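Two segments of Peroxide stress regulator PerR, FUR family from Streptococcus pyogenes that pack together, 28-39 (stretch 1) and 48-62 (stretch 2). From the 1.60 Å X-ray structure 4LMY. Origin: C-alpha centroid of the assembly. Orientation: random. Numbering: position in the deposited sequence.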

# COMPACT_ATOMS: atom_id res chain seq x y z
N THR B 28 -4.78 -13.72 -25.72
CA THR B 28 -4.70 -12.99 -26.98
C THR B 28 -4.16 -11.59 -26.73
O THR B 28 -4.10 -11.14 -25.59
CB THR B 28 -6.09 -12.87 -27.63
OG1 THR B 28 -6.93 -12.06 -26.80
CG2 THR B 28 -6.73 -14.24 -27.80
N GLU B 29 -3.75 -10.91 -27.80
CA GLU B 29 -3.27 -9.54 -27.69
C GLU B 29 -4.40 -8.61 -27.24
O GLU B 29 -4.16 -7.64 -26.51
CB GLU B 29 -2.69 -9.07 -29.02
CG GLU B 29 -1.44 -9.83 -29.45
CD GLU B 29 -0.31 -9.69 -28.45
OE1 GLU B 29 -0.04 -8.56 -28.01
OE2 GLU B 29 0.31 -10.72 -28.10
N THR B 30 -5.61 -8.92 -27.67
CA THR B 30 -6.79 -8.14 -27.28
C THR B 30 -7.06 -8.31 -25.79
O THR B 30 -7.38 -7.35 -25.09
CB THR B 30 -8.03 -8.58 -28.09
OG1 THR B 30 -7.88 -8.15 -29.45
CG2 THR B 30 -9.28 -7.95 -27.51
N ARG B 31 -6.90 -9.54 -25.30
CA ARG B 31 -7.10 -9.83 -23.88
C ARG B 31 -6.09 -9.07 -23.03
O ARG B 31 -6.43 -8.53 -21.98
CB ARG B 31 -7.01 -11.33 -23.63
CG ARG B 31 -7.17 -11.74 -22.17
CD ARG B 31 -7.81 -13.11 -22.07
NE ARG B 31 -9.23 -13.07 -22.43
CZ ARG B 31 -9.90 -14.11 -22.93
NH1 ARG B 31 -9.28 -15.26 -23.13
NH2 ARG B 31 -11.19 -13.99 -23.23
N LYS B 32 -4.84 -9.03 -23.49
CA LYS B 32 -3.80 -8.29 -22.79
C LYS B 32 -4.11 -6.79 -22.76
O LYS B 32 -3.89 -6.12 -21.75
CB LYS B 32 -2.44 -8.53 -23.43
CG LYS B 32 -1.88 -9.91 -23.15
CD LYS B 32 -0.44 -10.04 -23.63
CE LYS B 32 -0.37 -10.61 -25.04
NZ LYS B 32 1.03 -10.63 -25.55
N ALA B 33 -4.62 -6.28 -23.88
CA ALA B 33 -4.96 -4.87 -23.99
C ALA B 33 -6.08 -4.48 -23.03
O ALA B 33 -6.04 -3.42 -22.41
CB ALA B 33 -5.34 -4.53 -25.41
N ILE B 34 -7.09 -5.33 -22.92
CA ILE B 34 -8.23 -5.05 -22.06
C ILE B 34 -7.85 -5.12 -20.58
O ILE B 34 -8.27 -4.29 -19.78
CB ILE B 34 -9.42 -5.98 -22.39
CG1 ILE B 34 -9.96 -5.65 -23.78
CG2 ILE B 34 -10.51 -5.85 -21.35
CD1 ILE B 34 -11.00 -6.61 -24.29
N ILE B 35 -7.02 -6.10 -20.22
CA ILE B 35 -6.51 -6.21 -18.86
C ILE B 35 -5.74 -4.95 -18.47
O ILE B 35 -6.00 -4.36 -17.42
CB ILE B 35 -5.60 -7.44 -18.69
CG1 ILE B 35 -6.42 -8.73 -18.85
CG2 ILE B 35 -4.93 -7.43 -17.32
CD1 ILE B 35 -5.58 -9.96 -19.08
N SER B 36 -4.79 -4.55 -19.32
CA SER B 36 -3.98 -3.37 -19.06
C SER B 36 -4.84 -2.12 -18.97
O SER B 36 -4.64 -1.27 -18.11
CB SER B 36 -2.92 -3.19 -20.14
OG SER B 36 -1.97 -4.25 -20.12
N TYR B 37 -5.81 -2.02 -19.88
CA TYR B 37 -6.74 -0.91 -19.89
C TYR B 37 -7.48 -0.80 -18.56
O TYR B 37 -7.57 0.28 -17.97
CB TYR B 37 -7.76 -1.06 -21.03
CG TYR B 37 -8.81 0.03 -21.08
CD1 TYR B 37 -10.00 -0.10 -20.37
CD2 TYR B 37 -8.62 1.17 -21.84
CE1 TYR B 37 -10.96 0.89 -20.40
CE2 TYR B 37 -9.58 2.17 -21.88
CZ TYR B 37 -10.75 2.02 -21.16
OH TYR B 37 -11.72 3.00 -21.20
N MET B 38 -8.00 -1.93 -18.08
CA MET B 38 -8.77 -1.97 -16.84
C MET B 38 -7.90 -1.63 -15.63
O MET B 38 -8.34 -0.95 -14.71
CB MET B 38 -9.43 -3.33 -16.66
CG MET B 38 -10.54 -3.62 -17.66
SD MET B 38 -11.81 -2.34 -17.66
CE MET B 38 -12.40 -2.45 -15.98
N ILE B 39 -6.67 -2.13 -15.64
CA ILE B 39 -5.72 -1.84 -14.57
C ILE B 39 -5.39 -0.36 -14.50
O ILE B 39 -5.33 0.22 -13.41
CB ILE B 39 -4.41 -2.65 -14.76
CG1 ILE B 39 -4.67 -4.13 -14.48
CG2 ILE B 39 -3.31 -2.13 -13.84
CD1 ILE B 39 -3.50 -5.01 -14.74
N ASP B 48 -19.16 -0.25 -23.35
CA ASP B 48 -19.09 0.62 -24.52
C ASP B 48 -17.86 1.53 -24.48
O ASP B 48 -17.21 1.73 -25.50
CB ASP B 48 -20.35 1.48 -24.65
CG ASP B 48 -20.39 2.27 -25.94
OD1 ASP B 48 -20.48 1.64 -27.02
OD2 ASP B 48 -20.35 3.51 -25.88
N LYS B 49 -17.57 2.06 -23.30
CA LYS B 49 -16.41 2.93 -23.11
C LYS B 49 -15.11 2.20 -23.43
O LYS B 49 -14.26 2.72 -24.16
CB LYS B 49 -16.35 3.48 -21.69
CG LYS B 49 -15.09 4.27 -21.39
CD LYS B 49 -15.39 5.75 -21.22
CE LYS B 49 -14.10 6.56 -21.11
NZ LYS B 49 -13.57 6.97 -22.44
N ILE B 50 -14.97 1.00 -22.88
CA ILE B 50 -13.81 0.15 -23.17
C ILE B 50 -13.70 -0.07 -24.67
O ILE B 50 -12.63 0.11 -25.26
CB ILE B 50 -13.94 -1.22 -22.48
CG1 ILE B 50 -14.07 -1.06 -20.96
CG2 ILE B 50 -12.75 -2.10 -22.83
CD1 ILE B 50 -14.41 -2.35 -20.24
N TYR B 51 -14.82 -0.45 -25.28
CA TYR B 51 -14.89 -0.69 -26.71
C TYR B 51 -14.45 0.53 -27.52
O TYR B 51 -13.64 0.42 -28.43
CB TYR B 51 -16.31 -1.12 -27.10
CG TYR B 51 -16.57 -1.13 -28.59
CD1 TYR B 51 -15.83 -1.93 -29.44
CD2 TYR B 51 -17.59 -0.35 -29.13
CE1 TYR B 51 -16.08 -1.94 -30.80
CE2 TYR B 51 -17.84 -0.36 -30.49
CZ TYR B 51 -17.08 -1.15 -31.32
OH TYR B 51 -17.33 -1.17 -32.67
N ARG B 52 -14.99 1.70 -27.17
CA ARG B 52 -14.67 2.93 -27.90
C ARG B 52 -13.21 3.36 -27.74
O ARG B 52 -12.61 3.86 -28.69
CB ARG B 52 -15.61 4.06 -27.48
CG ARG B 52 -17.00 3.97 -28.08
CD ARG B 52 -17.84 5.21 -27.76
NE ARG B 52 -18.37 5.20 -26.40
CZ ARG B 52 -17.83 5.87 -25.38
NH1 ARG B 52 -16.75 6.61 -25.57
NH2 ARG B 52 -18.38 5.80 -24.18
N ASP B 53 -12.65 3.15 -26.55
CA ASP B 53 -11.28 3.58 -26.27
C ASP B 53 -10.23 2.69 -26.94
O ASP B 53 -9.16 3.18 -27.32
CB ASP B 53 -11.03 3.65 -24.77
CG ASP B 53 -11.66 4.87 -24.13
OD1 ASP B 53 -12.09 5.77 -24.87
OD2 ASP B 53 -11.71 4.93 -22.88
N LEU B 54 -10.53 1.41 -27.07
CA LEU B 54 -9.57 0.46 -27.64
C LEU B 54 -9.75 0.27 -29.14
O LEU B 54 -8.86 -0.24 -29.82
CB LEU B 54 -9.64 -0.88 -26.92
CG LEU B 54 -9.11 -0.89 -25.48
CD1 LEU B 54 -9.39 -2.22 -24.81
CD2 LEU B 54 -7.62 -0.59 -25.48
N GLN B 55 -10.91 0.68 -29.65
CA GLN B 55 -11.23 0.59 -31.08
C GLN B 55 -10.14 1.06 -32.05
O GLN B 55 -9.86 0.36 -33.03
CB GLN B 55 -12.57 1.28 -31.38
CG GLN B 55 -12.84 1.51 -32.86
CD GLN B 55 -13.01 0.22 -33.63
OE1 GLN B 55 -13.31 -0.83 -33.06
NE2 GLN B 55 -12.82 0.28 -34.94
N PRO B 56 -9.52 2.23 -31.81
CA PRO B 56 -8.46 2.67 -32.73
C PRO B 56 -7.28 1.71 -32.86
O PRO B 56 -6.80 1.48 -33.97
CB PRO B 56 -7.99 3.99 -32.11
CG PRO B 56 -9.18 4.50 -31.38
CD PRO B 56 -9.83 3.28 -30.81
N ASN B 57 -6.81 1.16 -31.74
CA ASN B 57 -5.70 0.21 -31.77
C ASN B 57 -6.14 -1.18 -32.22
O ASN B 57 -5.32 -1.98 -32.67
CB ASN B 57 -5.02 0.13 -30.40
CG ASN B 57 -3.95 1.18 -30.22
OD1 ASN B 57 -3.46 1.76 -31.19
ND2 ASN B 57 -3.56 1.43 -28.97
N PHE B 58 -7.43 -1.46 -32.11
CA PHE B 58 -7.96 -2.77 -32.48
C PHE B 58 -9.20 -2.63 -33.36
O PHE B 58 -10.32 -2.71 -32.87
CB PHE B 58 -8.29 -3.58 -31.22
CG PHE B 58 -7.09 -3.91 -30.39
CD1 PHE B 58 -6.41 -5.10 -30.56
CD2 PHE B 58 -6.63 -3.02 -29.43
CE1 PHE B 58 -5.30 -5.40 -29.80
CE2 PHE B 58 -5.52 -3.31 -28.66
CZ PHE B 58 -4.85 -4.51 -28.85
N PRO B 59 -8.99 -2.43 -34.67
CA PRO B 59 -10.07 -2.24 -35.64
C PRO B 59 -10.99 -3.46 -35.73
O PRO B 59 -12.15 -3.32 -36.10
CB PRO B 59 -9.32 -2.07 -36.97
CG PRO B 59 -7.95 -1.63 -36.58
CD PRO B 59 -7.66 -2.35 -35.30
N ASN B 60 -10.46 -4.62 -35.38
CA ASN B 60 -11.23 -5.86 -35.44
C ASN B 60 -11.93 -6.19 -34.13
O ASN B 60 -12.50 -7.28 -33.97
CB ASN B 60 -10.32 -7.02 -35.87
CG ASN B 60 -9.06 -7.12 -35.02
OD1 ASN B 60 -9.09 -6.86 -33.82
ND2 ASN B 60 -7.96 -7.50 -35.65
N MET B 61 -11.89 -5.26 -33.19
CA MET B 61 -12.57 -5.44 -31.91
C MET B 61 -14.04 -5.06 -32.03
O MET B 61 -14.38 -4.04 -32.64
CB MET B 61 -11.90 -4.61 -30.81
CG MET B 61 -12.61 -4.68 -29.46
SD MET B 61 -11.91 -3.59 -28.20
CE MET B 61 -10.47 -4.54 -27.70
N SER B 62 -14.91 -5.88 -31.46
CA SER B 62 -16.33 -5.59 -31.41
C SER B 62 -16.78 -5.49 -29.96
O SER B 62 -16.02 -5.80 -29.04
CB SER B 62 -17.12 -6.68 -32.12
OG SER B 62 -17.03 -7.91 -31.42
O HOH W 1 -9.55 -7.33 -31.39

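Near the middle of the contact, Leu54 points toward the first helix, and its CD1 lies 3.6 Å from CG1 of Ile34. The CA-to-CB bond of Ile34 runs sideways, but its m,t rotamer brings the end of the chain nearer, and CD1 of Ile34 reaches to 4.0 Å from CE of Met61. Ile50, itself buried, extends this apolar layer along the second helix, with CD1 of Ile50 placed 3.7 Å from SD of Met38. The two helices, 29-39 and one that includes 48-54, meet here at a steep angle of 114°, with their axes 11.3 Å apart at closest approach.

Beyond this layer, Ala33 points toward the other stretch, and its CB approaches CZ of Phe58 to 3.5 Å; the small methyl meets the end of the large ring. Phe58 lies past the regular helix and opens a type I turn, closed by the bond from Met61 N to Phe58 O (3.0 Å), so a single turn presents both residues to helix 29-39. Thr30 serves two environments: its CG2 packs 3.6 Å from CE of Met61, while OG1 of Thr30 is 2.7 Å from the oxygen of water 1, which donates to OD1 of Asn60 at 2.5 Å.

At the other end, Tyr37 has the most area covered by the other stretch. With chi1 at t, it enters as a knob among Lys49, Ile50, Asp53 and Leu54; CE1 of Tyr37 lies 3.7 Å from CG1 of Ile50. The ring supplies apolar surface, and OH of Tyr37 donates to OD2 of Asp53 at 2.6 Å, the only direct hydrogen bond between the stretches. Lys49 NZ forms a salt bridge to Asp53 OD2 at 2.8 Å, so one carboxylate oxygen serves both the phenol and the lysine.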